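Side-chain contacts in protein BIM1 (Saccharomyces cerevisiae, PDB 2QJX), which binds microtubules and recognises their plus ends, the piece described here being its calponin-homology domain: residues G21-N26 against C40-S45; G48-N53 against Y69-S74. All coordinates share one frame; numbering follows the deposited sequence.

In the fold
Both contacts belong to one calponin-homology domain, and together they illustrate how an all-helical fold joins consecutive elements, helix to helix in contact 1 and loop to helix in contact 2. Contact 1 is the more buried: residues 21-26, at the close of helix 12-23, meet helix 37-47 about 7 Å from the centre of the chain. Contact 2 lies nearer the surface, its centre about 10 Å from that point, and sets the loop 48-53 against helix 62-78. Each relies on apolar side chains, but contact 1 adds an amide whose polar end turns to the C-terminal residues. The two meet where Asp44 of helix 37-47 probably accepts a hydrogen bond from Leu50 N and Gln41 packs on Met52.

Contact 1. Residues G21-N26 against C40-S45; sequences GLLNLN and CQIMDS
Leu23 and Gln41 pass alongside each other, pointing in opposite directions, where helix 12-23 of the calponin-homology fold meets helix 37-47. The closest touch is from the leucine's CD2 to Gln41 CG, 3.5 Å, while Leu23 CD1 rests 3.9 Å from Gln41 CB. An amide side chain thus offers its methylenes to a leucine as an aliphatic surface. With CG anti to the backbone N (chi1 -175°) and the chain extended beyond it, Gln41 carries its amide past both methyls, and CD lies 3.9 Å from Leu23 CD2. Ile42 extends the apolar patch through its CG1, which Leu22 CD2 reaches only loosely, at 4.5 Å.

One shell out, the buried amide is satisfied by the C-terminal part of the chain. Its OE1 accepts from Arg124, which also bonds Leu23 O and so links the end of helix 12-23 to the glutamine that packs on it, and its NE2 donates to Tyr118 OH and Pro120 O. A leucine here would probably leave Tyr118 OH and Pro120 O without their amide donor and Arg124 without one acceptor. Leu19 and Leu102 border Ile42, and Trp109 of helix 95-112 touches both Leu22 and Ser45. Within helix 37-47 the Ser45 hydroxyl turns back on its own backbone, its OG donating to Ile42 O. Between the two helices, the apolar patch closes where Leu23 CD1 meets Ile42 CG1 at 4.1 Å.

Contact 2. Residues G48-N53 against Y69-S74; sequences GDLPMN and YKILQS
The loop that leaves helix 37-47 of the calponin-homology fold lies against helix 62-78 here, and Pro51 at the centre of an inverse gamma turn presents its ring to Ile71. The isoleucine's CG2 methyl does most of the touching: it sits 3.7 Å from Pro51 CG and 3.8 Å from Pro51 CD, against the CG-CD side of the proline ring. From the neighbouring residue, Leu50 CD1 comes to 3.8 Å from the same Ile71 CG2, the two side chains crossing at a slant. The rotation about the first bond of Ile71, with CG1 anti to the carbonyl carbon (chi1 -74°), turns CG2 to that side of Pro51 and brings CG1 to 4.2 Å from Pro51 CG.

Polar bonds are made by the residue two before the proline: Asp49 forms a salt bridge with Arg78, the last residue of helix 62-78, and accepts from His79 just after it. Val55 also touches Ile71, while Met52 turns back to Gln41 and Asp44. Across the contact itself the chemistry is purely apolar, a methyl shared by a leucine and a proline, which implies that close apolar fit, in a partly buried place, joins the loop to the helix, while the directional bonds lie beside it.

Contact 1. Residues G21-N26 against C40-S45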
loop_
_atom_site.group_PDB
_atom_site.type_symbol
_atom_site.label_atom_id
_atom_site.label_comp_id
_atom_site.label_asym_id
_atom_site.label_seq_id
_atom_site.Cartn_x
_atom_site.Cartn_y
_atom_site.Cartn_z
ATOM N N GLY A 21 1.473 -7.345 10.232
ATOM C CA GLY A 21 1.157 -8.761 10.218
ATOM C C GLY A 21 0.687 -9.196 8.840
ATOM O O GLY A 21 1.059 -10.263 8.351
ATOM N N LEU A 22 -0.120 -8.351 8.207
ATOM C CA LEU A 22 -0.661 -8.636 6.884
ATOM C C LEU A 22 0.414 -8.804 5.820
ATOM O O LEU A 22 0.380 -9.754 5.042
ATOM C CB LEU A 22 -1.605 -7.510 6.450
ATOM C CG LEU A 22 -2.239 -7.652 5.062
ATOM C CD1 LEU A 22 -3.258 -8.781 5.071
ATOM C CD2 LEU A 22 -2.908 -6.349 4.666
ATOM N N LEU A 23 1.369 -7.878 5.783
ATOM C CA LEU A 23 2.416 -7.926 4.766
ATOM C C LEU A 23 3.800 -8.326 5.264
ATOM O O LEU A 23 4.777 -8.249 4.519
ATOM C CB LEU A 23 2.505 -6.566 4.068
ATOM C CG LEU A 23 1.226 -6.109 3.360
ATOM C CD1 LEU A 23 1.455 -4.771 2.691
ATOM C CD2 LEU A 23 0.809 -7.157 2.336
ATOM N N ASN A 24 3.881 -8.777 6.511
ATOM C CA ASN A 24 5.169 -9.145 7.091
ATOM C C ASN A 24 6.153 -7.989 6.956
ATOM O O ASN A 24 7.247 -8.136 6.392
ATOM C CB ASN A 24 5.756 -10.385 6.421
ATOM C CG ASN A 24 7.116 -10.750 6.982
ATOM O OD1 ASN A 24 7.291 -10.834 8.198
ATOM N ND2 ASN A 24 8.090 -10.962 6.100
ATOM N N LEU A 25 5.739 -6.836 7.463
ATOM C CA LEU A 25 6.561 -5.635 7.438
ATOM C C LEU A 25 6.957 -5.306 8.870
ATOM O O LEU A 25 6.480 -5.939 9.816
ATOM C CB LEU A 25 5.786 -4.463 6.828
ATOM C CG LEU A 25 5.404 -4.611 5.353
ATOM C CD1 LEU A 25 4.619 -3.391 4.888
ATOM C CD2 LEU A 25 6.668 -4.786 4.527
ATOM N N ASN A 26 7.841 -4.328 9.023
ATOM C CA ASN A 26 8.299 -3.918 10.343
ATOM C C ASN A 26 8.264 -2.399 10.447
ATOM O O ASN A 26 9.235 -1.769 10.878
ATOM C CB ASN A 26 9.718 -4.444 10.592
ATOM C CG ASN A 26 10.163 -4.264 12.027
ATOM O OD1 ASN A 26 9.357 -4.359 12.953
ATOM N ND2 ASN A 26 11.457 -4.016 12.224
ATOM N N CYS A 40 0.487 -0.302 -2.521
ATOM C CA CYS A 40 0.453 -1.129 -3.720
ATOM C C CYS A 40 0.238 -2.588 -3.361
ATOM O O CYS A 40 -0.593 -3.259 -3.967
ATOM C CB CYS A 40 1.768 -1.022 -4.501
ATOM S SG CYS A 40 1.954 0.486 -5.464
ATOM N N GLN A 41 0.995 -3.089 -2.388
ATOM C CA GLN A 41 0.852 -4.492 -2.030
ATOM C C GLN A 41 -0.460 -4.832 -1.346
ATOM O O GLN A 41 -0.921 -5.970 -1.432
ATOM C CB GLN A 41 2.028 -4.988 -1.185
ATOM C CG GLN A 41 1.927 -6.492 -0.930
ATOM C CD GLN A 41 3.250 -7.154 -0.654
ATOM O OE1 GLN A 41 4.110 -6.591 0.023
ATOM N NE2 GLN A 41 3.416 -8.371 -1.160
ATOM N N ILE A 42 -1.070 -3.874 -0.656
ATOM C CA ILE A 42 -2.362 -4.168 -0.046
ATOM C C ILE A 42 -3.309 -4.431 -1.216
ATOM O O ILE A 42 -4.110 -5.370 -1.192
ATOM C CB ILE A 42 -2.903 -2.989 0.783
ATOM C CG1 ILE A 42 -2.070 -2.830 2.055
ATOM C CG2 ILE A 42 -4.363 -3.237 1.153
ATOM C CD1 ILE A 42 -2.542 -1.710 2.951
HETATM N N MSE A 43 -3.210 -3.603 -2.251
HETATM C CA MSE A 43 -4.059 -3.789 -3.421
HETATM C C MSE A 43 -3.718 -5.106 -4.122
HETATM O O MSE A 43 -4.595 -5.754 -4.697
HETATM C CB MSE A 43 -3.907 -2.613 -4.386
HETATM C CG MSE A 43 -4.435 -1.287 -3.831
HETATM SE SE MSE A 43 -6.332 -1.301 -3.383
HETATM C CE MSE A 43 -7.054 -0.788 -5.100
ATOM N N ASP A 44 -2.453 -5.516 -4.074
ATOM C CA ASP A 44 -2.075 -6.782 -4.705
ATOM C C ASP A 44 -2.708 -7.948 -3.951
ATOM O O ASP A 44 -3.146 -8.922 -4.563
ATOM C CB ASP A 44 -0.547 -6.961 -4.740
ATOM C CG ASP A 44 -0.115 -8.158 -5.589
ATOM O OD1 ASP A 44 -0.492 -8.199 -6.778
ATOM O OD2 ASP A 44 0.602 -9.055 -5.079
ATOM N N SER A 45 -2.773 -7.861 -2.626
ATOM C CA SER A 45 -3.372 -8.951 -1.850
ATOM C C SER A 45 -4.848 -9.136 -2.227
ATOM O O SER A 45 -5.386 -10.245 -2.161
ATOM C CB SER A 45 -3.255 -8.679 -0.345
ATOM O OG SER A 45 -4.064 -7.587 0.055
#

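Contact 2. Residues G48-N53 against Y69-S74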
loop_
_atom_site.group_PDB
_atom_site.type_symbol
_atom_site.label_atom_id
_atom_site.label_comp_id
_atom_site.label_asym_id
_atom_site.label_seq_id
_atom_site.Cartn_x
_atom_site.Cartn_y
_atom_site.Cartn_z
ATOM N N GLY A 48 -4.339 -9.035 -6.903
ATOM C CA GLY A 48 -3.287 -9.893 -7.410
ATOM C C GLY A 48 -2.785 -9.646 -8.817
ATOM O O GLY A 48 -2.212 -10.551 -9.421
ATOM N N ASP A 49 -2.986 -8.444 -9.351
ATOM C CA ASP A 49 -2.516 -8.154 -10.702
ATOM C C ASP A 49 -1.606 -6.929 -10.753
ATOM O O ASP A 49 -1.434 -6.317 -11.803
ATOM C CB ASP A 49 -3.702 -7.988 -11.670
ATOM C CG ASP A 49 -4.528 -6.740 -11.400
ATOM O OD1 ASP A 49 -4.309 -6.068 -10.373
ATOM O OD2 ASP A 49 -5.409 -6.434 -12.232
ATOM N N LEU A 50 -1.024 -6.585 -9.606
ATOM C CA LEU A 50 -0.107 -5.457 -9.503
ATOM C C LEU A 50 1.277 -5.885 -9.991
ATOM O O LEU A 50 1.681 -7.032 -9.802
ATOM C CB LEU A 50 0.007 -4.992 -8.049
ATOM C CG LEU A 50 -1.083 -4.121 -7.421
ATOM C CD1 LEU A 50 -0.935 -2.704 -7.948
ATOM C CD2 LEU A 50 -2.471 -4.689 -7.713
ATOM N N PRO A 51 2.010 -4.971 -10.643
ATOM C CA PRO A 51 3.357 -5.260 -11.150
ATOM C C PRO A 51 4.338 -5.143 -9.985
ATOM O O PRO A 51 5.144 -4.217 -9.915
ATOM C CB PRO A 51 3.558 -4.182 -12.201
ATOM C CG PRO A 51 2.802 -3.026 -11.635
ATOM C CD PRO A 51 1.531 -3.668 -11.138
HETATM N N MSE A 52 4.252 -6.097 -9.066
HETATM C CA MSE A 52 5.087 -6.094 -7.877
HETATM C C MSE A 52 6.583 -5.967 -8.130
HETATM O O MSE A 52 7.272 -5.295 -7.370
HETATM C CB MSE A 52 4.797 -7.336 -7.031
HETATM C CG MSE A 52 3.401 -7.332 -6.394
HETATM SE SE MSE A 52 3.042 -5.791 -5.238
HETATM C CE MSE A 52 4.353 -6.159 -3.859
ATOM N N ASN A 53 7.086 -6.594 -9.194
ATOM C CA ASN A 53 8.512 -6.514 -9.485
ATOM C C ASN A 53 8.947 -5.079 -9.747
ATOM O O ASN A 53 10.116 -4.735 -9.581
ATOM C CB ASN A 53 8.877 -7.336 -10.727
ATOM C CG ASN A 53 8.604 -8.811 -10.568
ATOM O OD1 ASN A 53 8.487 -9.327 -9.458
ATOM N ND2 ASN A 53 8.524 -9.511 -11.693
ATOM N N TYR A 69 3.265 5.305 -6.659
ATOM C CA TYR A 69 1.957 5.933 -6.741
ATOM C C TYR A 69 1.337 5.850 -8.134
ATOM O O TYR A 69 0.119 5.754 -8.269
ATOM C CB TYR A 69 2.035 7.381 -6.253
ATOM C CG TYR A 69 2.066 7.465 -4.748
ATOM C CD1 TYR A 69 3.237 7.794 -4.063
ATOM C CD2 TYR A 69 0.933 7.149 -4.002
ATOM C CE1 TYR A 69 3.274 7.799 -2.671
ATOM C CE2 TYR A 69 0.960 7.151 -2.613
ATOM C CZ TYR A 69 2.130 7.473 -1.955
ATOM O OH TYR A 69 2.151 7.451 -0.580
ATOM N N LYS A 70 2.156 5.870 -9.177
ATOM C CA LYS A 70 1.601 5.757 -10.516
ATOM C C LYS A 70 1.081 4.330 -10.710
ATOM O O LYS A 70 0.070 4.108 -11.381
ATOM C CB LYS A 70 2.656 6.137 -11.558
ATOM C CG LYS A 70 2.921 7.639 -11.537
ATOM C CD LYS A 70 3.875 8.119 -12.617
ATOM C CE LYS A 70 3.979 9.645 -12.576
ATOM N NZ LYS A 70 5.029 10.186 -13.483
ATOM N N ILE A 71 1.760 3.369 -10.095
ATOM C CA ILE A 71 1.339 1.971 -10.162
ATOM C C ILE A 71 0.034 1.833 -9.380
ATOM O O ILE A 71 -0.887 1.144 -9.820
ATOM C CB ILE A 71 2.411 1.030 -9.554
ATOM C CG1 ILE A 71 3.601 0.914 -10.512
ATOM C CG2 ILE A 71 1.809 -0.357 -9.279
ATOM C CD1 ILE A 71 4.838 0.224 -9.910
ATOM N N LEU A 72 -0.044 2.493 -8.223
ATOM C CA LEU A 72 -1.250 2.443 -7.396
ATOM C C LEU A 72 -2.414 3.097 -8.135
ATOM O O LEU A 72 -3.528 2.566 -8.169
ATOM C CB LEU A 72 -1.022 3.171 -6.064
ATOM C CG LEU A 72 -2.157 3.084 -5.039
ATOM C CD1 LEU A 72 -2.242 1.664 -4.510
ATOM C CD2 LEU A 72 -1.906 4.057 -3.883
ATOM N N GLN A 73 -2.159 4.256 -8.733
ATOM C CA GLN A 73 -3.206 4.949 -9.466
ATOM C C GLN A 73 -3.705 4.116 -10.639
ATOM O O GLN A 73 -4.903 4.089 -10.913
ATOM C CB GLN A 73 -2.705 6.313 -9.949
ATOM C CG GLN A 73 -2.765 7.383 -8.865
ATOM C CD GLN A 73 -2.156 8.701 -9.296
ATOM O OE1 GLN A 73 -2.722 9.768 -9.051
ATOM N NE2 GLN A 73 -0.990 8.637 -9.928
ATOM N N SER A 74 -2.786 3.438 -11.324
ATOM C CA SER A 74 -3.148 2.596 -12.459
ATOM C C SER A 74 -4.032 1.444 -12.013
ATOM O O SER A 74 -4.940 1.034 -12.736
ATOM C CB SER A 74 -1.892 2.057 -13.142
ATOM O OG SER A 74 -1.245 3.102 -13.841
#